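Local coordinates for invasion protein InvA (Salmonella enterica, PDB 2X49) that forms part of the type III secretion export apparatus in the inner membrane and takes part in invasion of intestinal epithelial cells, at residues Val174-Ile177 with Ser178-Leu181. Residues are numbered along the deposited sequence; the frame is centred on the assembly and turned at random.
Sequences VQRI and SEVL
Glu179 reaches back over the preceding turn of its helix, its carboxylate lying between the side chains of Gln175 and Arg176. With CG beside the backbone N (chi1 -70°) and the chain extended beyond it, the acid runs along the helix surface, and CG of Glu179 passes 3.3 Å from the carbonyl O of Gln175. Arg176 bends at chi2 and chi3, which brings its NE within 3.5 Å of Glu179 OE1. This is a salt bridge of i to i+3 spacing, but its hydrogen bond is weak through length, not through its N-H...O angle of 148°, which one backbone bond shares. OE1 lies at the guanidinium edge, near its plane. The firmer hold on Arg176 is at NH1, which donates to the carbonyl O of Lys209.

On the other branch, Glu179 OE2 lies 3.6 Å from Gln175 CG. As labelled, Gln175 OE1 and Glu179 OE2, 3.5 Å apart, are two acceptors; but CD-OE1 is the longer amide bond of Gln175, so the labels are doubtful and the nitrogen may face the acid.

Four consecutive i to i+4 backbone bonds define the alpha-helical turns; Val180 N to Arg176 O, at 3.0 Å, is typical. On the buried side Ile177 CG2 packs against Leu181 CG at 4.2 Å, one turn on.

Ser178 OG hydrogen-bonds Thr150 OG1, tying this start of helix 174-185 to helix 147-158, which Val174 and Gln175 meet at Ile147. Ile177 and Leu181 face helix 194-204, whereas Val180 rests on Leu214 of helix 211-221, giving the segment helical neighbours on three fronts within InvA's C-terminal domain.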
ATOM      1  N   VAL A 174      17.619  14.656  10.977  1.00 18.39           N
ATOM      2  CA  VAL A 174      16.877  14.714   9.701  1.00 18.69           C
ATOM      3  C   VAL A 174      16.874  13.332   9.030  1.00 18.03           C
ATOM      4  O   VAL A 174      15.873  12.847   8.505  1.00 16.82           O
ATOM      5  CB  VAL A 174      17.433  15.775   8.727  1.00 19.45           C
ATOM      6  CG1 VAL A 174      16.753  15.634   7.391  1.00 18.14           C
ATOM      7  CG2 VAL A 174      17.245  17.195   9.281  1.00 20.65           C
ATOM      8  N   GLN A 175      18.012  12.682   9.121  1.00 16.89           N
ATOM      9  CA  GLN A 175      18.160  11.334   8.560  1.00 16.71           C
ATOM     10  C   GLN A 175      17.208  10.335   9.194  1.00 15.28           C
ATOM     11  O   GLN A 175      16.586   9.489   8.526  1.00 13.90           O
ATOM     12  CB  GLN A 175      19.596  10.828   8.723  1.00 17.03           C
ATOM     13  CG  GLN A 175      19.786   9.431   8.183  1.00 23.10           C
ATOM     14  CD  GLN A 175      19.554   9.338   6.672  1.00 28.57           C
ATOM     15  OE1 GLN A 175      18.359   8.876   6.264  1.00 33.99           O
ATOM     16  NE2 GLN A 175      20.444   9.658   5.884  1.00 33.03           N
ATOM     17  N   ARG A 176      17.090  10.437  10.501  1.00 15.28           N
ATOM     18  CA  ARG A 176      16.219   9.538  11.271  1.00 15.22           C
ATOM     19  C   ARG A 176      14.753   9.799  10.951  1.00 15.22           C
ATOM     20  O   ARG A 176      13.987   8.883  10.728  1.00 14.85           O
ATOM     21  CB  ARG A 176      16.498   9.676  12.790  1.00 14.85           C
ATOM     22  CG  ARG A 176      15.580   8.946  13.661  1.00 16.02           C
ATOM     23  CD  ARG A 176      15.426   7.507  13.376  1.00 17.88           C
ATOM     24  NE  ARG A 176      16.667   6.787  13.219  1.00 22.15           N
ATOM     25  CZ  ARG A 176      17.296   6.138  14.184  1.00 27.03           C
ATOM     26  NH1 ARG A 176      16.806   6.121  15.411  1.00 30.93           N
ATOM     27  NH2 ARG A 176      18.415   5.503  13.907  1.00 26.00           N
ATOM     28  N   ILE A 177      14.424  11.074  10.836  1.00 15.30           N
ATOM     29  CA  ILE A 177      13.047  11.449  10.476  1.00 14.84           C
ATOM     30  C   ILE A 177      12.718  10.877   9.072  1.00 14.72           C
ATOM     31  O   ILE A 177      11.628  10.317   8.837  1.00 14.12           O
ATOM     32  CB  ILE A 177      12.813  12.934  10.546  1.00 14.54           C
ATOM     33  CG1 ILE A 177      12.945  13.416  12.017  1.00 15.07           C
ATOM     34  CG2 ILE A 177      11.397  13.226   9.952  1.00 14.84           C
ATOM     35  CD1 ILE A 177      13.094  14.966  12.114  1.00 17.28           C
ATOM     36  N   SER A 178      13.674  10.971   8.172  1.00 14.58           N
ATOM     37  CA  SER A 178      13.485  10.589   6.748  1.00 14.92           C
ATOM     38  C   SER A 178      13.223   9.092   6.713  1.00 14.50           C
ATOM     39  O   SER A 178      12.303   8.585   6.041  1.00 15.11           O
ATOM     40  CB  SER A 178      14.670  10.944   5.869  1.00 15.68           C
ATOM     41  OG  SER A 178      14.398  10.724   4.477  1.00 17.57           O
ATOM     42  N   GLU A 179      13.987   8.380   7.537  1.00 15.38           N
ATOM     43  CA  GLU A 179      13.808   6.938   7.675  1.00 16.83           C
ATOM     44  C   GLU A 179      12.434   6.520   8.159  1.00 16.38           C
ATOM     45  O   GLU A 179      11.787   5.604   7.628  1.00 16.77           O
ATOM     46  CB  GLU A 179      14.903   6.286   8.536  1.00 17.71           C
ATOM     47  CG  GLU A 179      16.195   6.290   7.848  1.00 23.43           C
ATOM     48  CD  GLU A 179      17.372   5.994   8.754  1.00 31.14           C
ATOM     49  OE1 GLU A 179      17.162   5.730   9.961  1.00 36.16           O
ATOM     50  OE2 GLU A 179      18.526   6.044   8.251  1.00 36.06           O
ATOM     51  N   VAL A 180      11.958   7.223   9.175  1.00 15.95           N
ATOM     52  CA  VAL A 180      10.583   7.037   9.705  1.00 15.83           C
ATOM     53  C   VAL A 180       9.523   7.227   8.592  1.00 15.73           C
ATOM     54  O   VAL A 180       8.643   6.398   8.321  1.00 16.30           O
ATOM     55  CB  VAL A 180      10.286   7.931  10.886  1.00 17.45           C
ATOM     56  CG1 VAL A 180       8.818   7.883  11.246  1.00 17.25           C
ATOM     57  CG2 VAL A 180      11.155   7.490  12.059  1.00 15.95           C
ATOM     58  N   LEU A 181       9.673   8.298   7.878  1.00 14.14           N
ATOM     59  CA  LEU A 181       8.698   8.655   6.818  1.00 14.84           C
ATOM     60  C   LEU A 181       8.680   7.608   5.701  1.00 14.50           C
ATOM     61  O   LEU A 181       7.608   7.219   5.207  1.00 14.24           O
ATOM     62  CB  LEU A 181       8.996  10.066   6.273  1.00 13.83           C
ATOM     63  CG  LEU A 181       8.845  11.288   7.220  1.00 15.16           C
ATOM     64  CD1 LEU A 181       8.944  12.673   6.508  1.00 17.15           C
ATOM     65  CD2 LEU A 181       7.519  11.238   7.960  1.00 20.17           C
TER